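PDB 4ECN: leucine-rich repeat protein from Bacteroides thetaiotaomicron, which is of unknown function but, as an extracellular leucine-rich repeat protein, may bind other proteins. Local coordinates for residues L349-F354 against K449-Y454; Y394-N399 against M646-F651; I444-K449 against E483-S488; Q686-E691 against N707-I712. All coordinates share one frame; numbering follows the deposited sequence.

Contact 1: L349-F354 against K449-Y454; sequences LKVLSF and KLQIIY
Leu352 sits between Ile452 and Tyr454, its N donating to Ile452 O (3.0 Å) and its O accepting from Tyr454 N. Phe354 N then bonds to Tyr454 O at 2.7 Å, so the parallel strands 351-353 and 452-454, 4° apart, are joined as neighbouring rungs of a leucine-rich repeat sheet. The tight part is the face carrying the motif leucines: Leu352 CD2 meets Ile453 CD1 at 3.8 Å, the two side chains lying abreast, and Leu450 CD1 reaches over to Leu352 CB. Leu352 CG is anti to the backbone N (chi1 176°); Leu328 and Ile444 also pack on this side chain. On the other face Val351 CG1 touches Ile452 CD1, with Met375 beyond. The looser end lies at Lys350 and Gln451, both partly exposed. Lys350 O accepts from Gln451 N at 2.8 Å and, weakly, from Ile452 N. The lysine chain runs past the Gln451 amide, which bonds to Asp374, and a bend at chi4 (-68°) brings NZ to Lys449 O for a weak 3.3 Å bond. An alanine in place of Lys350 would probably leave Lys449 O without this donor and one side of the Gln451 amide less covered. The chemistry implies that backbone bonds and buried branched side chains fix the register, whereas the lysine adds a weak polar fringe.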
loop_
_atom_site.group_PDB
_atom_site.type_symbol
_atom_site.label_atom_id
_atom_site.label_comp_id
_atom_site.label_asym_id
_atom_site.label_seq_id
_atom_site.Cartn_x
_atom_site.Cartn_y
_atom_site.Cartn_z
ATOM N N LEU A 349 17.210 6.273 -11.585
ATOM C CA LEU A 349 16.084 5.712 -10.841
ATOM C C LEU A 349 16.597 4.669 -9.839
ATOM O O LEU A 349 17.335 3.761 -10.219
ATOM C CB LEU A 349 15.097 5.099 -11.866
ATOM C CG LEU A 349 13.611 4.947 -11.559
ATOM C CD1 LEU A 349 13.041 6.146 -10.878
ATOM C CD2 LEU A 349 12.845 4.692 -12.843
ATOM N N LYS A 350 16.269 4.861 -8.553
ATOM C CA LYS A 350 16.716 4.004 -7.465
ATOM C C LYS A 350 15.543 3.261 -6.805
ATOM O O LYS A 350 15.739 2.171 -6.263
ATOM C CB LYS A 350 17.491 4.820 -6.429
ATOM C CG LYS A 350 18.901 5.138 -6.906
ATOM C CD LYS A 350 19.807 5.567 -5.763
ATOM C CE LYS A 350 21.285 5.430 -6.074
ATOM N NZ LYS A 350 21.698 3.996 -6.207
ATOM N N VAL A 351 14.334 3.831 -6.858
ATOM C CA VAL A 351 13.120 3.206 -6.316
ATOM C C VAL A 351 12.018 3.385 -7.379
ATOM O O VAL A 351 11.873 4.452 -7.939
ATOM C CB VAL A 351 12.718 3.715 -4.899
ATOM C CG1 VAL A 351 13.724 3.250 -3.850
ATOM C CG2 VAL A 351 12.548 5.234 -4.841
ATOM N N LEU A 352 11.352 2.302 -7.746
ATOM C CA LEU A 352 10.328 2.265 -8.792
ATOM C C LEU A 352 9.181 1.414 -8.322
ATOM O O LEU A 352 9.389 0.279 -7.900
ATOM C CB LEU A 352 10.921 1.732 -10.109
ATOM C CG LEU A 352 9.970 1.528 -11.277
ATOM C CD1 LEU A 352 9.296 2.835 -11.684
ATOM C CD2 LEU A 352 10.701 0.917 -12.446
ATOM N N SER A 353 7.972 1.964 -8.391
ATOM C CA SER A 353 6.791 1.331 -7.840
ATOM C C SER A 353 5.526 1.546 -8.739
ATOM O O SER A 353 5.167 2.683 -9.052
ATOM C CB SER A 353 6.579 1.913 -6.453
ATOM O OG SER A 353 5.412 1.401 -5.846
ATOM N N PHE A 354 4.873 0.437 -9.153
ATOM C CA PHE A 354 3.667 0.405 -9.999
ATOM C C PHE A 354 2.416 -0.009 -9.210
ATOM O O PHE A 354 1.284 0.067 -9.709
ATOM C CB PHE A 354 3.879 -0.573 -11.163
ATOM C CG PHE A 354 5.055 -0.215 -12.036
ATOM C CD1 PHE A 354 4.962 0.813 -12.976
ATOM C CD2 PHE A 354 6.250 -0.912 -11.936
ATOM C CE1 PHE A 354 6.048 1.141 -13.789
ATOM C CE2 PHE A 354 7.330 -0.607 -12.778
ATOM C CZ PHE A 354 7.222 0.421 -13.696
ATOM N N LYS A 449 20.884 1.451 -11.364
ATOM C CA LYS A 449 20.992 1.975 -9.992
ATOM C C LYS A 449 19.765 1.604 -9.129
ATOM O O LYS A 449 19.739 1.929 -7.943
ATOM C CB LYS A 449 21.175 3.495 -9.998
ATOM C CG LYS A 449 22.533 3.932 -10.493
ATOM C CD LYS A 449 22.780 5.414 -10.267
ATOM C CE LYS A 449 23.969 5.905 -11.069
ATOM N NZ LYS A 449 24.357 7.278 -10.670
ATOM N N LEU A 450 18.787 0.881 -9.721
ATOM C CA LEU A 450 17.529 0.459 -9.100
ATOM C C LEU A 450 17.810 -0.461 -7.924
ATOM O O LEU A 450 18.559 -1.428 -8.063
ATOM C CB LEU A 450 16.621 -0.224 -10.135
ATOM C CG LEU A 450 15.104 -0.124 -9.945
ATOM C CD1 LEU A 450 14.619 1.305 -10.065
ATOM C CD2 LEU A 450 14.377 -0.937 -10.998
ATOM N N GLN A 451 17.260 -0.083 -6.750
ATOM C CA GLN A 451 17.392 -0.744 -5.445
ATOM C C GLN A 451 16.134 -1.508 -5.047
ATOM O O GLN A 451 16.231 -2.589 -4.450
ATOM C CB GLN A 451 17.692 0.299 -4.356
ATOM C CG GLN A 451 18.950 1.109 -4.585
ATOM C CD GLN A 451 19.077 2.290 -3.667
ATOM O OE1 GLN A 451 18.098 2.982 -3.344
ATOM N NE2 GLN A 451 20.312 2.587 -3.290
ATOM N N ILE A 452 14.955 -0.914 -5.317
ATOM C CA ILE A 452 13.658 -1.480 -4.953
ATOM C C ILE A 452 12.664 -1.324 -6.118
ATOM O O ILE A 452 12.548 -0.227 -6.663
ATOM C CB ILE A 452 13.136 -0.769 -3.664
ATOM C CG1 ILE A 452 14.109 -0.907 -2.479
ATOM C CG2 ILE A 452 11.771 -1.273 -3.269
ATOM C CD1 ILE A 452 13.891 0.101 -1.443
ATOM N N ILE A 453 11.952 -2.418 -6.490
ATOM C CA ILE A 453 10.925 -2.425 -7.543
ATOM C C ILE A 453 9.655 -3.103 -6.954
ATOM O O ILE A 453 9.735 -4.198 -6.400
ATOM C CB ILE A 453 11.389 -3.042 -8.899
ATOM C CG1 ILE A 453 10.408 -2.710 -10.029
ATOM C CG2 ILE A 453 11.703 -4.535 -8.838
ATOM C CD1 ILE A 453 11.008 -2.756 -11.406
ATOM N N TYR A 454 8.511 -2.399 -7.025
ATOM C CA TYR A 454 7.227 -2.869 -6.514
ATOM C C TYR A 454 6.173 -2.911 -7.623
ATOM O O TYR A 454 5.947 -1.924 -8.329
ATOM C CB TYR A 454 6.726 -1.969 -5.358
ATOM C CG TYR A 454 7.166 -2.328 -3.947
ATOM C CD1 TYR A 454 8.511 -2.401 -3.610
ATOM C CD2 TYR A 454 6.242 -2.414 -2.911
ATOM C CE1 TYR A 454 8.921 -2.678 -2.304
ATOM C CE2 TYR A 454 6.641 -2.686 -1.599
ATOM C CZ TYR A 454 7.985 -2.792 -1.296
ATOM O OH TYR A 454 8.390 -3.084 -0.011
#

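Contact 2: Y394-N399 against M646-F651; sequences YDQRLN and MGSVDF
Tyr394 and Gln396 lie against Asp650 and Ser648, two side chains on one face of strand 648-650 in the parallel sheet of the leucine-rich repeat domain. Val649, between them in sequence, points away from this loop and packs on Leu624. The approaching segment is part of a loop between helices 386-391 and 402-409 that contains a 3-10 turn at 396-399.

The polar bond across the contact runs from Tyr394 OH to Asp650 OD2, 2.9 Å, the phenol ring standing 77° to the carboxylate plane and the hydroxyl meeting OD2 from above that plane, 53° out of it. Tyr394 CG is set between the backbone N and the carbonyl carbon (chi1 78°), and the ring's hydroxyl end comes nearer to the strand. Asp650 has a second partner, since its OD1 is bonded to Ser652 OG.

Van der Waals contact comes from the aliphatic part of Gln396, whose CG lies 3.5 Å from Ser648 CB.

The salt bridge lies within the loop. Arg397 grips Asp395 side-on, NE to OD1 and NH2 to OD2, each at 3.0 Å and each on a syn lone pair. Asp395 OD1 also accepts from Arg397 N, forming an Asx turn at the start of the 3-10 segment. Beyond the segment, Asp395 OD2 accepts from Lys418 N and Arg397 NH1 donates to Lys415 O.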
loop_
_atom_site.group_PDB
_atom_site.type_symbol
_atom_site.label_atom_id
_atom_site.label_comp_id
_atom_site.label_asym_id
_atom_site.label_seq_id
_atom_site.Cartn_x
_atom_site.Cartn_y
_atom_site.Cartn_z
ATOM N N TYR A 394 0.446 -9.935 15.698
ATOM C CA TYR A 394 -0.537 -9.478 16.667
ATOM C C TYR A 394 -0.064 -9.869 18.059
ATOM O O TYR A 394 0.626 -10.877 18.213
ATOM C CB TYR A 394 -1.963 -10.008 16.371
ATOM C CG TYR A 394 -2.238 -11.445 16.758
ATOM C CD1 TYR A 394 -1.801 -12.498 15.963
ATOM C CD2 TYR A 394 -3.018 -11.750 17.873
ATOM C CE1 TYR A 394 -2.091 -13.823 16.289
ATOM C CE2 TYR A 394 -3.330 -13.070 18.204
ATOM C CZ TYR A 394 -2.848 -14.109 17.419
ATOM O OH TYR A 394 -3.119 -15.423 17.755
ATOM N N ASP A 395 -0.391 -9.043 19.060
ATOM C CA ASP A 395 -0.078 -9.262 20.477
ATOM C C ASP A 395 -0.823 -10.546 20.956
ATOM O O ASP A 395 -2.064 -10.611 20.897
ATOM C CB ASP A 395 -0.487 -8.000 21.267
ATOM C CG ASP A 395 -0.008 -7.888 22.699
ATOM O OD1 ASP A 395 -0.017 -8.919 23.412
ATOM O OD2 ASP A 395 0.304 -6.742 23.137
ATOM N N GLN A 396 -0.045 -11.595 21.338
ATOM C CA GLN A 396 -0.568 -12.914 21.743
ATOM C C GLN A 396 -1.481 -12.842 22.955
ATOM O O GLN A 396 -2.309 -13.743 23.137
ATOM C CB GLN A 396 0.555 -13.915 22.034
ATOM C CG GLN A 396 1.213 -14.435 20.770
ATOM C CD GLN A 396 0.219 -14.938 19.760
ATOM O OE1 GLN A 396 -0.557 -15.869 19.999
ATOM N NE2 GLN A 396 0.233 -14.322 18.608
ATOM N N ARG A 397 -1.394 -11.743 23.735
ATOM C CA ARG A 397 -2.266 -11.518 24.894
ATOM C C ARG A 397 -3.716 -11.148 24.453
ATOM O O ARG A 397 -4.586 -11.134 25.309
ATOM C CB ARG A 397 -1.692 -10.457 25.827
ATOM C CG ARG A 397 -0.360 -10.907 26.452
ATOM C CD ARG A 397 0.326 -9.792 27.208
ATOM N NE ARG A 397 0.555 -8.617 26.361
ATOM C CZ ARG A 397 0.988 -7.443 26.804
ATOM N NH1 ARG A 397 1.270 -7.272 28.092
ATOM N NH2 ARG A 397 1.129 -6.425 25.967
ATOM N N LEU A 398 -3.995 -10.981 23.133
ATOM C CA LEU A 398 -5.345 -10.740 22.592
ATOM C C LEU A 398 -6.153 -12.060 22.527
ATOM O O LEU A 398 -7.316 -12.042 22.114
ATOM C CB LEU A 398 -5.294 -10.090 21.181
ATOM C CG LEU A 398 -4.702 -8.682 21.039
ATOM C CD1 LEU A 398 -4.323 -8.405 19.616
ATOM C CD2 LEU A 398 -5.645 -7.629 21.564
ATOM N N ASN A 399 -5.508 -13.205 22.892
ATOM C CA ASN A 399 -6.097 -14.549 22.959
ATOM C C ASN A 399 -6.578 -14.844 24.408
ATOM O O ASN A 399 -7.217 -15.873 24.669
ATOM C CB ASN A 399 -5.091 -15.610 22.476
ATOM C CG ASN A 399 -4.578 -15.442 21.047
ATOM O OD1 ASN A 399 -3.416 -15.718 20.765
ATOM N ND2 ASN A 399 -5.408 -15.004 20.098
HETATM N N MSE A 646 12.377 -15.593 23.362
HETATM C CA MSE A 646 11.398 -15.153 22.351
HETATM C C MSE A 646 10.169 -14.549 23.019
HETATM O O MSE A 646 9.864 -14.894 24.165
HETATM C CB MSE A 646 10.959 -16.319 21.462
HETATM C CG MSE A 646 12.098 -17.067 20.799
HETATM SE SE MSE A 646 11.379 -18.530 19.711
HETATM C CE MSE A 646 10.542 -19.666 21.113
ATOM N N GLY A 647 9.475 -13.661 22.319
ATOM C CA GLY A 647 8.265 -13.049 22.852
ATOM C C GLY A 647 7.120 -14.037 23.006
ATOM O O GLY A 647 6.431 -14.030 24.040
ATOM N N SER A 648 6.916 -14.918 21.989
ATOM C CA SER A 648 5.813 -15.869 22.024
ATOM C C SER A 648 5.827 -16.963 20.910
ATOM O O SER A 648 6.434 -16.795 19.845
ATOM C CB SER A 648 4.502 -15.102 21.875
ATOM O OG SER A 648 4.484 -14.301 20.702
ATOM N N VAL A 649 5.077 -18.054 21.157
ATOM C CA VAL A 649 4.795 -19.088 20.172
ATOM C C VAL A 649 3.297 -19.220 20.135
ATOM O O VAL A 649 2.677 -19.266 21.209
ATOM C CB VAL A 649 5.506 -20.441 20.383
ATOM C CG1 VAL A 649 6.977 -20.339 20.054
ATOM C CG2 VAL A 649 5.292 -20.994 21.789
ATOM N N ASP A 650 2.694 -19.214 18.933
ATOM C CA ASP A 650 1.239 -19.351 18.798
ATOM C C ASP A 650 0.881 -20.703 18.155
ATOM O O ASP A 650 1.134 -20.949 16.959
ATOM C CB ASP A 650 0.629 -18.189 17.992
ATOM C CG ASP A 650 -0.885 -18.231 17.784
ATOM O OD1 ASP A 650 -1.591 -18.927 18.582
ATOM O OD2 ASP A 650 -1.375 -17.532 16.862
ATOM N N PHE A 651 0.274 -21.570 18.967
ATOM C CA PHE A 651 -0.168 -22.893 18.537
ATOM C C PHE A 651 -1.673 -23.040 18.701
ATOM O O PHE A 651 -2.174 -24.157 18.800
ATOM C CB PHE A 651 0.562 -23.979 19.337
ATOM C CG PHE A 651 2.038 -24.106 19.075
ATOM C CD1 PHE A 651 2.502 -24.711 17.915
ATOM C CD2 PHE A 651 2.960 -23.733 20.037
ATOM C CE1 PHE A 651 3.862 -24.877 17.693
ATOM C CE2 PHE A 651 4.326 -23.902 19.821
ATOM C CZ PHE A 651 4.772 -24.458 18.642
#

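Contact 3: I444-K449 against E483-S488; sequences IQRLTK and EELSWS
Gln445 and Trp487 bring their CA atoms within 5.4 Å where the end of a 3-10 turn, 444-446, is passed by the loop 483-488. Gln445 CG stands over the centre of the indole six-membered ring, 3.5 Å from its centroid, a CH-pi contact. The Gln445 amide continues over the indole toward NE1, its plane only 19° from that of the ring. Ile444 CG2 meets the same indole at its edge, touching CH2 at 3.6 Å. Both segments are turns on the way into adjacent parallel strands of the leucine-rich repeat sheet, 452-456 and 495-499, and Ile444 and Trp487 each come eight residues before the strand starts. An alanine in place of Trp487 would probably open a gap beside Gln445 CG and Ile444 CG2 and let the glutamine chain turn more freely. Farther along, Leu485 CD1 packs on Arg446 CG. Arg446, extended from CG to NE, donates NE to the syn lone pair of Glu483 OE1 at 2.8 Å (159°), a salt bridge between nearly coplanar groups. Arg446 NH1 also bonds to Gly344 O, and Glu483 OE2 accepts from Gln479.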
loop_
_atom_site.group_PDB
_atom_site.type_symbol
_atom_site.label_atom_id
_atom_site.label_comp_id
_atom_site.label_asym_id
_atom_site.label_seq_id
_atom_site.Cartn_x
_atom_site.Cartn_y
_atom_site.Cartn_z
ATOM N N ILE A 444 13.463 -1.800 -18.262
ATOM C CA ILE A 444 13.697 -1.875 -16.816
ATOM C C ILE A 444 15.163 -2.379 -16.581
ATOM O O ILE A 444 15.795 -1.971 -15.607
ATOM C CB ILE A 444 12.588 -2.803 -16.176
ATOM C CG1 ILE A 444 11.184 -2.191 -16.313
ATOM C CG2 ILE A 444 12.834 -3.200 -14.737
ATOM C CD1 ILE A 444 11.014 -0.759 -15.758
ATOM N N GLN A 445 15.711 -3.185 -17.526
ATOM C CA GLN A 445 17.076 -3.733 -17.517
ATOM C C GLN A 445 18.176 -2.670 -17.680
ATOM O O GLN A 445 19.368 -3.011 -17.601
ATOM C CB GLN A 445 17.240 -4.740 -18.666
ATOM C CG GLN A 445 16.677 -6.110 -18.407
ATOM C CD GLN A 445 16.704 -6.946 -19.653
ATOM O OE1 GLN A 445 15.877 -6.778 -20.546
ATOM N NE2 GLN A 445 17.641 -7.870 -19.738
ATOM N N ARG A 446 17.790 -1.420 -18.007
ATOM C CA ARG A 446 18.731 -0.327 -18.220
ATOM C C ARG A 446 18.886 0.511 -16.932
ATOM O O ARG A 446 19.841 1.276 -16.819
ATOM C CB ARG A 446 18.268 0.548 -19.398
ATOM C CG ARG A 446 19.382 1.373 -20.044
ATOM C CD ARG A 446 18.870 2.204 -21.203
ATOM N NE ARG A 446 19.936 2.962 -21.865
ATOM C CZ ARG A 446 20.091 4.284 -21.808
ATOM N NH1 ARG A 446 19.218 5.035 -21.144
ATOM N NH2 ARG A 446 21.091 4.870 -22.450
ATOM N N LEU A 447 17.978 0.330 -15.952
ATOM C CA LEU A 447 17.940 1.044 -14.672
ATOM C C LEU A 447 18.843 0.336 -13.671
ATOM O O LEU A 447 18.380 -0.330 -12.744
ATOM C CB LEU A 447 16.481 1.105 -14.182
ATOM C CG LEU A 447 15.442 1.592 -15.197
ATOM C CD1 LEU A 447 14.074 1.540 -14.610
ATOM C CD2 LEU A 447 15.764 2.987 -15.702
ATOM N N THR A 448 20.155 0.452 -13.898
ATOM C CA THR A 448 21.214 -0.249 -13.165
ATOM C C THR A 448 21.354 0.221 -11.706
ATOM O O THR A 448 21.858 -0.561 -10.888
ATOM C CB THR A 448 22.540 -0.084 -13.907
ATOM O OG1 THR A 448 22.780 1.317 -14.144
ATOM C CG2 THR A 448 22.544 -0.845 -15.243
ATOM N N LYS A 449 20.884 1.451 -11.364
ATOM C CA LYS A 449 20.992 1.975 -9.992
ATOM C C LYS A 449 19.765 1.604 -9.129
ATOM O O LYS A 449 19.739 1.929 -7.943
ATOM C CB LYS A 449 21.175 3.495 -9.998
ATOM C CG LYS A 449 22.533 3.932 -10.493
ATOM C CD LYS A 449 22.780 5.414 -10.267
ATOM C CE LYS A 449 23.969 5.905 -11.069
ATOM N NZ LYS A 449 24.357 7.278 -10.670
ATOM N N GLU A 483 22.286 -1.867 -27.269
ATOM C CA GLU A 483 23.018 -1.864 -26.001
ATOM C C GLU A 483 22.894 -3.249 -25.381
ATOM O O GLU A 483 21.848 -3.902 -25.531
ATOM C CB GLU A 483 22.506 -0.765 -25.056
ATOM C CG GLU A 483 22.566 0.631 -25.653
ATOM C CD GLU A 483 21.981 1.763 -24.832
ATOM O OE1 GLU A 483 21.313 1.487 -23.809
ATOM O OE2 GLU A 483 22.189 2.934 -25.221
ATOM N N GLU A 484 23.944 -3.708 -24.701
ATOM C CA GLU A 484 23.914 -5.039 -24.108
ATOM C C GLU A 484 23.181 -4.981 -22.734
ATOM O O GLU A 484 23.801 -5.034 -21.661
ATOM C CB GLU A 484 25.340 -5.620 -23.996
ATOM C CG GLU A 484 26.050 -5.860 -25.329
ATOM C CD GLU A 484 27.413 -6.533 -25.258
ATOM O OE1 GLU A 484 27.647 -7.323 -24.313
ATOM O OE2 GLU A 484 28.228 -6.313 -26.185
ATOM N N LEU A 485 21.838 -4.866 -22.799
ATOM C CA LEU A 485 20.945 -4.796 -21.638
ATOM C C LEU A 485 20.730 -6.179 -21.024
ATOM O O LEU A 485 20.244 -7.096 -21.703
ATOM C CB LEU A 485 19.591 -4.193 -22.048
ATOM C CG LEU A 485 19.269 -2.750 -21.685
ATOM C CD1 LEU A 485 20.242 -1.771 -22.309
ATOM C CD2 LEU A 485 17.851 -2.403 -22.112
ATOM N N SER A 486 21.093 -6.330 -19.745
ATOM C CA SER A 486 20.916 -7.591 -19.034
ATOM C C SER A 486 20.590 -7.341 -17.572
ATOM O O SER A 486 21.054 -6.357 -16.987
ATOM C CB SER A 486 22.156 -8.472 -19.153
ATOM O OG SER A 486 21.941 -9.732 -18.539
ATOM N N TRP A 487 19.814 -8.269 -16.981
ATOM C CA TRP A 487 19.402 -8.251 -15.580
ATOM C C TRP A 487 20.586 -8.382 -14.640
ATOM O O TRP A 487 20.498 -7.937 -13.492
ATOM C CB TRP A 487 18.410 -9.389 -15.288
ATOM C CG TRP A 487 17.079 -9.234 -15.945
ATOM C CD1 TRP A 487 16.559 -10.010 -16.933
ATOM C CD2 TRP A 487 16.109 -8.213 -15.682
ATOM N NE1 TRP A 487 15.318 -9.547 -17.297
ATOM C CE2 TRP A 487 15.014 -8.445 -16.542
ATOM C CE3 TRP A 487 16.064 -7.108 -14.808
ATOM C CZ2 TRP A 487 13.887 -7.615 -16.558
ATOM C CZ3 TRP A 487 14.938 -6.301 -14.811
ATOM C CH2 TRP A 487 13.866 -6.554 -15.681
ATOM N N SER A 488 21.690 -9.004 -15.119
ATOM C CA SER A 488 22.919 -9.218 -14.357
ATOM C C SER A 488 23.568 -7.890 -13.906
ATOM O O SER A 488 24.415 -7.910 -13.010
ATOM C CB SER A 488 23.913 -10.008 -15.190
ATOM O OG SER A 488 24.234 -9.271 -16.356
#

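Contact 4: Q686-E691 against N707-I712; sequences QKFPTE and NLMTSI
Gln686 O, which lies against Met709 CG, accepts a hydrogen bond from a water at 3.1 Å. The same water accepts from Thr710 N at 3.2 Å and so bridges the two segments, which share no direct hydrogen bond. Met709 CG approaches Gln686 O to 3.5 Å, set there by a chi1 of -72° that leaves CG anti to the carbonyl carbon. Next to it, Gln686 CG lies against Leu708 O and meets Leu708 CB at 3.8 Å. These are successive turns of the leucine-rich repeat: Phe688 and Ile712 lie 24 residues apart, each followed by a proline, and Asn707 bonds through its amide to Leu680 O, Leu704 O and Ile685 N, as the conserved asparagine of such repeats does. The selenium of Met709, a selenomethionine, lies near the plane of the Phe688 ring at its edge, 5.5 Å from the centroid, a Met-aromatic contact. Ile712 CD1 reaches Phe688 CD2 at 3.6 Å, and Pro689 CD lies over one face of the ring, toward the rim.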
loop_
_atom_site.group_PDB
_atom_site.type_symbol
_atom_site.label_atom_id
_atom_site.label_comp_id
_atom_site.label_asym_id
_atom_site.label_seq_id
_atom_site.Cartn_x
_atom_site.Cartn_y
_atom_site.Cartn_z
ATOM N N GLN A 686 -5.738 -32.782 27.129
ATOM C CA GLN A 686 -6.431 -33.422 28.243
ATOM C C GLN A 686 -5.553 -33.447 29.479
ATOM O O GLN A 686 -6.077 -33.448 30.584
ATOM C CB GLN A 686 -6.847 -34.834 27.854
ATOM C CG GLN A 686 -8.335 -34.951 27.655
ATOM C CD GLN A 686 -8.722 -36.242 26.990
ATOM O OE1 GLN A 686 -8.602 -36.399 25.768
ATOM N NE2 GLN A 686 -9.284 -37.153 27.764
ATOM N N LYS A 687 -4.220 -33.467 29.280
ATOM C CA LYS A 687 -3.182 -33.478 30.302
ATOM C C LYS A 687 -2.428 -32.155 30.243
ATOM O O LYS A 687 -1.915 -31.769 29.191
ATOM C CB LYS A 687 -2.230 -34.694 30.111
ATOM C CG LYS A 687 -1.462 -35.138 31.389
ATOM C CD LYS A 687 -0.104 -34.410 31.640
ATOM C CE LYS A 687 0.380 -34.374 33.090
ATOM N NZ LYS A 687 -0.388 -33.403 33.938
ATOM N N PHE A 688 -2.381 -31.447 31.372
ATOM C CA PHE A 688 -1.703 -30.157 31.508
ATOM C C PHE A 688 -0.211 -30.293 31.043
ATOM O O PHE A 688 0.438 -31.285 31.392
ATOM C CB PHE A 688 -1.818 -29.673 32.948
ATOM C CG PHE A 688 -1.145 -28.353 33.172
ATOM C CD1 PHE A 688 0.198 -28.291 33.529
ATOM C CD2 PHE A 688 -1.846 -27.161 33.008
ATOM C CE1 PHE A 688 0.824 -27.066 33.714
ATOM C CE2 PHE A 688 -1.227 -25.935 33.243
ATOM C CZ PHE A 688 0.109 -25.896 33.574
ATOM N N PRO A 689 0.337 -29.336 30.243
ATOM C CA PRO A 689 1.681 -29.532 29.676
ATOM C C PRO A 689 2.836 -29.305 30.668
ATOM O O PRO A 689 3.674 -28.415 30.484
ATOM C CB PRO A 689 1.723 -28.513 28.544
ATOM C CG PRO A 689 0.814 -27.437 28.981
ATOM C CD PRO A 689 -0.293 -28.109 29.710
ATOM N N THR A 690 2.941 -30.201 31.658
ATOM C CA THR A 690 4.010 -30.245 32.677
ATOM C C THR A 690 5.401 -30.146 32.002
ATOM O O THR A 690 6.301 -29.457 32.493
ATOM C CB THR A 690 3.873 -31.556 33.482
ATOM O OG1 THR A 690 2.547 -31.642 34.005
ATOM C CG2 THR A 690 4.890 -31.675 34.605
ATOM N N GLU A 691 5.524 -30.820 30.851
ATOM C CA GLU A 691 6.665 -30.889 29.940
ATOM C C GLU A 691 7.311 -29.528 29.717
ATOM O O GLU A 691 8.513 -29.462 29.480
ATOM C CB GLU A 691 6.197 -31.437 28.583
ATOM C CG GLU A 691 5.224 -32.606 28.686
ATOM C CD GLU A 691 3.742 -32.286 28.678
ATOM O OE1 GLU A 691 3.249 -31.805 27.634
ATOM O OE2 GLU A 691 3.053 -32.620 29.669
ATOM N N ASN A 707 -9.937 -26.254 25.792
ATOM C CA ASN A 707 -9.274 -27.548 25.812
ATOM C C ASN A 707 -10.143 -28.523 26.594
ATOM O O ASN A 707 -11.279 -28.172 26.956
ATOM C CB ASN A 707 -7.859 -27.454 26.342
ATOM C CG ASN A 707 -6.909 -27.029 25.245
ATOM O OD1 ASN A 707 -6.655 -27.778 24.300
ATOM N ND2 ASN A 707 -6.385 -25.814 25.323
ATOM N N LEU A 708 -9.658 -29.772 26.766
ATOM C CA LEU A 708 -10.444 -30.876 27.314
ATOM C C LEU A 708 -9.978 -31.384 28.694
ATOM O O LEU A 708 -10.255 -32.537 29.029
ATOM C CB LEU A 708 -10.352 -32.032 26.309
ATOM C CG LEU A 708 -10.893 -31.750 24.903
ATOM C CD1 LEU A 708 -10.456 -32.815 23.943
ATOM C CD2 LEU A 708 -12.402 -31.582 24.897
HETATM N N MSE A 709 -9.348 -30.526 29.507
HETATM C CA MSE A 709 -8.854 -30.905 30.832
HETATM C C MSE A 709 -9.985 -31.005 31.843
HETATM O O MSE A 709 -10.837 -30.127 31.875
HETATM C CB MSE A 709 -7.813 -29.885 31.313
HETATM C CG MSE A 709 -6.491 -29.994 30.558
HETATM SE SE MSE A 709 -5.267 -28.584 31.054
HETATM C CE MSE A 709 -5.624 -27.393 29.598
ATOM N N THR A 710 -9.997 -32.056 32.669
ATOM C CA THR A 710 -11.047 -32.240 33.687
ATOM C C THR A 710 -10.508 -31.989 35.120
ATOM O O THR A 710 -11.291 -31.938 36.090
ATOM C CB THR A 710 -11.644 -33.638 33.594
ATOM O OG1 THR A 710 -10.621 -34.607 33.850
ATOM C CG2 THR A 710 -12.333 -33.889 32.264
ATOM N N SER A 711 -9.169 -31.843 35.242
ATOM C CA SER A 711 -8.470 -31.579 36.495
ATOM C C SER A 711 -7.025 -31.297 36.245
ATOM O O SER A 711 -6.475 -31.757 35.249
ATOM C CB SER A 711 -8.593 -32.758 37.459
ATOM O OG SER A 711 -7.944 -33.912 36.955
ATOM N N ILE A 712 -6.399 -30.553 37.160
ATOM C CA ILE A 712 -4.963 -30.270 37.144
ATOM C C ILE A 712 -4.455 -30.782 38.498
ATOM O O ILE A 712 -4.452 -30.036 39.486
ATOM C CB ILE A 712 -4.591 -28.794 36.827
ATOM C CG1 ILE A 712 -5.302 -28.291 35.527
ATOM C CG2 ILE A 712 -3.075 -28.667 36.724
ATOM C CD1 ILE A 712 -4.904 -26.915 34.979
HETATM O O HOH W 1 -7.831 -34.340 32.916
#

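Contact 1 is the buried one and joins adjacent strands directly; contacts 2, 3 and 4 are partly buried and involve loops. Contacts 1 and 3 share Lys449 and touch, Leu352 CD2 packing on Ile444 CD1; strand 452-456 meets the preceding strand, while the turn leading into it meets the following turn. Contact 4 joins the loops that follow adjacent strands 675-679 and 701-703 of the other long sheet, to which the strand of contact 2 also belongs, with apolar packing and a water in place of the salt bridge of contact 3. Contact 2, about 8 Å from contact 4 between nearest atoms, lays a distant loop on a strand face through a phenol-carboxylate bond.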